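Local atomic coordinates of uncharacterized protein Atu1656 (Agrobacterium tumefaciens, PDB entry 2OJH), a protein that is of unknown function but folds as a six-bladed beta-propeller of the TolB family. Residues Pro244-Val249 and Asp266-Gln271; Pro41-Ala46 and Val289-Val294. One frame throughout, in Å; residues are numbered along the deposited sequence. Where two conformers were deposited one is given.

Interaction 1 (Pro244-Val249 and Asp266-Gln271); sequences PRDLDV and DLFGGQ
Phe268 sets its CG anti to the backbone N (chi1 -176°), and Asp246 sets its own anti to the carbonyl carbon, beside the N; these torsions bring Asp246 CB to 3.6 Å from Phe268 CZ. The carboxylate and ring planes are only 8° apart. Asp248 OD1 approaches CD1 of the same ring at its edge, in plane, where the weakly positive C-H groups suit an oxygen. The Asp246 carboxylate also forms a salt bridge with Arg21. On the other face of the sheet Val249 and Leu267 lie side by side, CG2 of the valine 3.6 Å from CD2 of the leucine, two branched apolar chains fitted to a buried position.

Between the faces, Leu247 N and O bond to Gly269 O and N, the latter pair nearly straight at 177°, and Val249 and Leu267 exchange a second pair. Glycines suit both places: Gly269 passes close to Leu267 CD2, and the backbone angles of Gly270 would jam any CB against the preceding carbonyl O. Pro244 O accepts from Gln271 N at 2.9 Å, the donor above its plane. In one of two arginine conformers, Gln271 CG lies over a face of the Arg245 guanidinium, which there pairs with Glu45. A water accepts from Asp246 N and donates to Gln271 O at 2.7 Å, bridging the segments where Asp246 N is badly angled for Gly269 O. Asp246, with the positive phi of the first bulge position, and Leu247 both face Gly269: a G1 beta bulge at the open end of the hairpin of a blade's third and fourth strands, 247-255 and 262-267.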
loop_
_atom_site.group_PDB
_atom_site.type_symbol
_atom_site.label_atom_id
_atom_site.label_comp_id
_atom_site.label_asym_id
_atom_site.label_seq_id
_atom_site.Cartn_x
_atom_site.Cartn_y
_atom_site.Cartn_z
ATOM N N PRO A 244 13.497 -3.944 2.882
ATOM C CA PRO A 244 13.574 -5.330 3.327
ATOM C C PRO A 244 12.531 -5.729 4.402
ATOM O O PRO A 244 11.843 -4.866 4.988
ATOM C CB PRO A 244 14.972 -5.397 3.962
ATOM C CG PRO A 244 15.694 -4.216 3.427
ATOM C CD PRO A 244 14.653 -3.177 3.363
ATOM N N ARG A 245 12.461 -7.036 4.652
ATOM C CA ARG A 245 11.714 -7.605 5.763
ATOM C C ARG A 245 12.472 -7.450 7.055
ATOM O O ARG A 245 13.679 -7.202 7.046
ATOM C CB ARG A 245 11.572 -9.104 5.557
ATOM C CG ARG A 245 10.758 -9.488 4.376
ATOM C CD ARG A 245 10.236 -10.886 4.575
ATOM N NE ARG A 245 9.299 -11.190 3.519
ATOM C CZ ARG A 245 8.097 -10.631 3.405
ATOM N NH1 ARG A 245 7.657 -9.753 4.309
ATOM N NH2 ARG A 245 7.329 -10.960 2.378
ATOM N N ASP A 246 11.753 -7.657 8.156
ATOM C CA ASP A 246 12.343 -8.041 9.446
ATOM C C ASP A 246 13.450 -7.149 9.958
ATOM O O ASP A 246 14.538 -7.634 10.331
ATOM C CB ASP A 246 12.787 -9.520 9.433
ATOM C CG ASP A 246 11.640 -10.486 9.130
ATOM O OD1 ASP A 246 10.465 -10.162 9.374
ATOM O OD2 ASP A 246 11.910 -11.599 8.650
ATOM N N LEU A 247 13.168 -5.848 9.996
ATOM C CA LEU A 247 14.101 -4.889 10.617
ATOM C C LEU A 247 13.354 -4.061 11.646
ATOM O O LEU A 247 12.124 -3.979 11.609
ATOM C CB LEU A 247 14.657 -3.950 9.538
ATOM C CG LEU A 247 15.500 -4.587 8.430
ATOM C CD1 LEU A 247 15.681 -3.602 7.296
ATOM C CD2 LEU A 247 16.843 -4.992 9.009
ATOM N N ASP A 248 14.110 -3.443 12.537
ATOM C CA ASP A 248 13.585 -2.496 13.517
ATOM C C ASP A 248 13.264 -1.198 12.790
ATOM O O ASP A 248 14.177 -0.485 12.359
ATOM C CB ASP A 248 14.626 -2.291 14.624
ATOM C CG ASP A 248 14.726 -3.493 15.533
ATOM O OD1 ASP A 248 13.663 -4.041 15.882
ATOM O OD2 ASP A 248 15.852 -3.894 15.891
ATOM N N VAL A 249 11.965 -0.947 12.580
ATOM C CA VAL A 249 11.496 0.279 11.904
ATOM C C VAL A 249 10.624 1.169 12.832
ATOM O O VAL A 249 10.435 0.842 14.008
ATOM C CB VAL A 249 10.775 -0.001 10.555
ATOM C CG1 VAL A 249 11.690 -0.789 9.603
ATOM C CG2 VAL A 249 9.420 -0.725 10.749
ATOM N N ASP A 266 7.500 2.016 17.594
ATOM C CA ASP A 266 8.521 1.149 16.996
ATOM C C ASP A 266 7.879 -0.169 16.592
ATOM O O ASP A 266 6.864 -0.582 17.163
ATOM C CB ASP A 266 9.616 0.834 17.980
ATOM C CG ASP A 266 10.414 2.065 18.389
ATOM O OD1 ASP A 266 10.387 3.075 17.662
ATOM O OD2 ASP A 266 11.069 2.010 19.448
ATOM N N LEU A 267 8.493 -0.848 15.640
ATOM C CA LEU A 267 7.924 -2.078 15.114
ATOM C C LEU A 267 9.012 -2.951 14.477
ATOM O O LEU A 267 9.974 -2.448 13.875
ATOM C CB LEU A 267 6.821 -1.751 14.113
ATOM C CG LEU A 267 6.214 -2.891 13.314
ATOM C CD1 LEU A 267 4.708 -2.777 13.235
ATOM C CD2 LEU A 267 6.786 -2.914 11.906
ATOM N N PHE A 268 8.855 -4.262 14.628
ATOM C CA PHE A 268 9.710 -5.200 13.939
ATOM C C PHE A 268 8.966 -5.602 12.682
ATOM O O PHE A 268 7.850 -6.165 12.733
ATOM C CB PHE A 268 10.029 -6.405 14.814
ATOM C CG PHE A 268 10.997 -7.353 14.175
ATOM C CD1 PHE A 268 12.361 -7.079 14.188
ATOM C CD2 PHE A 268 10.545 -8.492 13.541
ATOM C CE1 PHE A 268 13.260 -7.936 13.596
ATOM C CE2 PHE A 268 11.440 -9.370 12.929
ATOM C CZ PHE A 268 12.799 -9.089 12.960
ATOM N N GLY A 269 9.555 -5.246 11.541
ATOM C CA GLY A 269 8.894 -5.455 10.255
ATOM C C GLY A 269 9.535 -4.632 9.147
ATOM O O GLY A 269 10.763 -4.619 9.000
ATOM N N GLY A 270 8.706 -3.923 8.397
ATOM C CA GLY A 270 9.145 -3.227 7.192
ATOM C C GLY A 270 8.328 -3.780 6.051
ATOM O O GLY A 270 7.145 -3.455 5.927
ATOM N N GLN A 271 8.943 -4.615 5.222
ATOM C CA GLN A 271 8.180 -5.193 4.105
ATOM C C GLN A 271 6.998 -5.985 4.689
ATOM O O GLN A 271 7.191 -6.789 5.608
ATOM C CB GLN A 271 9.093 -6.090 3.264
ATOM C CG GLN A 271 8.343 -6.914 2.178
ATOM C CD GLN A 271 7.862 -6.040 1.036
ATOM O OE1 GLN A 271 7.903 -4.815 1.123
ATOM N NE2 GLN A 271 7.447 -6.661 -0.061
HETATM O O HOH W 1 8.851 -7.469 7.601
#

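Interaction 2 (Pro41-Ala46 and Val289-Val294); sequences PELFEA and VRYFPV
Leu43 and Tyr291 meet where two neighbouring blades of the beta-propeller adjoin: 41-46 leads into the first strand of one four-stranded sheet, and 289-291 ends an edge strand of the sheet beside it. Leu43 has CG anti to its backbone N (chi1 -166°), and its CD1 reaches Tyr291 CE1 at 3.8 Å, the two side chains crossing at about a right angle. A branched apolar chain suits this spot beside the ring. Phe44 contributes its carbonyl instead, for its ring turns away to pack on Trp38 and Tyr65. Phe44 O accepts a hydrogen bond from Tyr291 OH at 2.8 Å; tyrosine suits the place by reaching across to the neighbouring sheet with a flat ring that carries a hydroxyl at its far end. Glu45 follows, its CG 3.5 Å from Tyr291 OH, while its carboxylate forms a salt bridge with Arg245 and accepts a hydrogen bond from Asn88. Beta-branched Val289 suits its position because its two methyls meet two backbone groups: CG2 lies 3.9 Å from Ala46 N, and CG1 3.5 Å from Phe44 O. That same CG1 sits 3.4 Å above the plane of the Tyr291 ring, offset toward its rim.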
loop_
_atom_site.group_PDB
_atom_site.type_symbol
_atom_site.label_atom_id
_atom_site.label_comp_id
_atom_site.label_asym_id
_atom_site.label_seq_id
_atom_site.Cartn_x
_atom_site.Cartn_y
_atom_site.Cartn_z
ATOM N N PRO A 41 1.378 -18.198 12.813
ATOM C CA PRO A 41 2.743 -18.610 12.445
ATOM C C PRO A 41 3.039 -18.465 10.938
ATOM O O PRO A 41 4.175 -18.623 10.522
ATOM C CB PRO A 41 2.791 -20.077 12.882
ATOM C CG PRO A 41 1.381 -20.537 12.715
ATOM C CD PRO A 41 0.532 -19.362 13.129
ATOM N N GLU A 42 2.016 -18.156 10.149
ATOM C CA GLU A 42 2.190 -17.895 8.726
ATOM C C GLU A 42 2.665 -16.462 8.486
ATOM O O GLU A 42 2.671 -15.635 9.408
ATOM C CB GLU A 42 0.881 -18.159 7.973
ATOM C CG GLU A 42 0.266 -19.534 8.265
ATOM C CD GLU A 42 1.079 -20.692 7.704
ATOM O OE1 GLU A 42 1.796 -20.505 6.698
ATOM O OE2 GLU A 42 0.999 -21.801 8.269
ATOM N N LEU A 43 3.069 -16.179 7.250
ATOM C CA LEU A 43 3.492 -14.834 6.864
ATOM C C LEU A 43 2.344 -14.151 6.122
ATOM O O LEU A 43 2.004 -14.534 4.990
ATOM C CB LEU A 43 4.746 -14.922 5.982
ATOM C CG LEU A 43 5.543 -13.642 5.738
ATOM C CD1 LEU A 43 6.228 -13.206 7.017
ATOM C CD2 LEU A 43 6.575 -13.922 4.658
ATOM N N PHE A 44 1.710 -13.184 6.785
ATOM C CA PHE A 44 0.592 -12.455 6.207
ATOM C C PHE A 44 1.050 -11.026 6.055
ATOM O O PHE A 44 1.827 -10.534 6.889
ATOM C CB PHE A 44 -0.644 -12.519 7.104
ATOM C CG PHE A 44 -1.542 -13.664 6.794
ATOM C CD1 PHE A 44 -1.136 -14.976 7.043
ATOM C CD2 PHE A 44 -2.778 -13.435 6.202
ATOM C CE1 PHE A 44 -1.965 -16.049 6.750
ATOM C CE2 PHE A 44 -3.616 -14.513 5.894
ATOM C CZ PHE A 44 -3.204 -15.812 6.163
ATOM N N GLU A 45 0.578 -10.360 5.000
ATOM C CA GLU A 45 1.162 -9.077 4.604
ATOM C C GLU A 45 0.163 -8.030 4.172
ATOM O O GLU A 45 -0.879 -8.355 3.619
ATOM C CB GLU A 45 2.190 -9.312 3.468
ATOM C CG GLU A 45 3.334 -10.256 3.916
ATOM C CD GLU A 45 4.445 -10.402 2.920
ATOM O OE1 GLU A 45 5.326 -9.516 2.896
ATOM O OE2 GLU A 45 4.481 -11.438 2.200
ATOM N N ALA A 46 0.504 -6.764 4.412
ATOM C CA ALA A 46 -0.084 -5.647 3.620
ATOM C C ALA A 46 -1.615 -5.516 3.622
ATOM O O ALA A 46 -2.298 -5.658 2.577
ATOM C CB ALA A 46 0.485 -5.671 2.158
ATOM N N VAL A 289 0.849 -4.911 9.891
ATOM C CA VAL A 289 1.332 -6.195 10.398
ATOM C C VAL A 289 2.632 -5.969 11.120
ATOM O O VAL A 289 3.544 -5.375 10.565
ATOM C CB VAL A 289 1.560 -7.258 9.291
ATOM C CG1 VAL A 289 1.762 -8.675 9.906
ATOM C CG2 VAL A 289 0.371 -7.278 8.292
ATOM N N ARG A 290 2.692 -6.455 12.355
ATOM C CA ARG A 290 3.903 -6.486 13.150
ATOM C C ARG A 290 4.420 -7.922 13.005
ATOM O O ARG A 290 3.636 -8.871 12.972
ATOM C CB ARG A 290 3.539 -6.158 14.617
ATOM C CG ARG A 290 4.622 -6.382 15.674
ATOM C CD ARG A 290 4.019 -6.284 17.115
ATOM N NE ARG A 290 3.272 -5.038 17.262
ATOM C CZ ARG A 290 3.810 -3.878 17.620
ATOM N NH1 ARG A 290 5.108 -3.796 17.913
ATOM N NH2 ARG A 290 3.046 -2.792 17.702
ATOM N N TYR A 291 5.734 -8.080 12.922
ATOM C CA TYR A 291 6.301 -9.411 12.780
ATOM C C TYR A 291 7.101 -9.795 14.002
ATOM O O TYR A 291 7.398 -8.956 14.846
ATOM C CB TYR A 291 7.144 -9.523 11.500
ATOM C CG TYR A 291 6.315 -9.301 10.270
ATOM C CD1 TYR A 291 5.548 -10.338 9.742
ATOM C CD2 TYR A 291 6.244 -8.044 9.683
ATOM C CE1 TYR A 291 4.747 -10.141 8.633
ATOM C CE2 TYR A 291 5.443 -7.819 8.565
ATOM C CZ TYR A 291 4.708 -8.879 8.052
ATOM O OH TYR A 291 3.915 -8.705 6.967
ATOM N N PHE A 292 7.419 -11.078 14.102
ATOM C CA PHE A 292 8.288 -11.585 15.172
ATOM C C PHE A 292 9.454 -12.296 14.496
ATOM O O PHE A 292 9.254 -12.959 13.473
ATOM C CB PHE A 292 7.502 -12.550 16.064
ATOM C CG PHE A 292 6.218 -11.969 16.584
ATOM C CD1 PHE A 292 6.230 -11.047 17.636
ATOM C CD2 PHE A 292 5.004 -12.315 16.016
ATOM C CE1 PHE A 292 5.038 -10.473 18.105
ATOM C CE2 PHE A 292 3.807 -11.758 16.493
ATOM C CZ PHE A 292 3.831 -10.833 17.529
ATOM N N PRO A 293 10.681 -12.132 15.022
ATOM C CA PRO A 293 11.827 -12.806 14.414
ATOM C C PRO A 293 11.666 -14.334 14.267
ATOM O O PRO A 293 11.023 -14.973 15.106
ATOM C CB PRO A 293 12.992 -12.477 15.371
ATOM C CG PRO A 293 12.388 -11.865 16.574
ATOM C CD PRO A 293 11.084 -11.268 16.147
ATOM N N VAL A 294 12.242 -14.899 13.204
ATOM C CA VAL A 294 12.145 -16.346 12.966
ATOM C C VAL A 294 13.129 -17.124 13.817
ATOM O O VAL A 294 14.167 -16.582 14.204
ATOM C CB VAL A 294 12.316 -16.732 11.481
ATOM C CG1 VAL A 294 11.212 -16.135 10.660
ATOM C CG2 VAL A 294 13.679 -16.315 10.944
#

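Overall arrangement
Interaction 1 is partly buried and holds together adjacent strands of one blade, mainly through backbone hydrogen bonds, with Asp248 and Phe268 on one face and Val249 and Leu267 on the other. Interaction 2 is buried and smaller, and joins different sheets through side chains and one hydrogen bond from a tyrosine hydroxyl to a backbone carbonyl, its segments 243 residues apart in sequence. Interaction 1 is nested within the loop that interaction 2 closes. Their centres are about 10 Å apart and the two are coupled: one conformer of Arg245 forms a salt bridge with Glu45, and Phe268 O is 2.9 Å from Tyr291 N, a probable hydrogen bond. Phe268 and Tyr291 thus belong to both neighbourhoods.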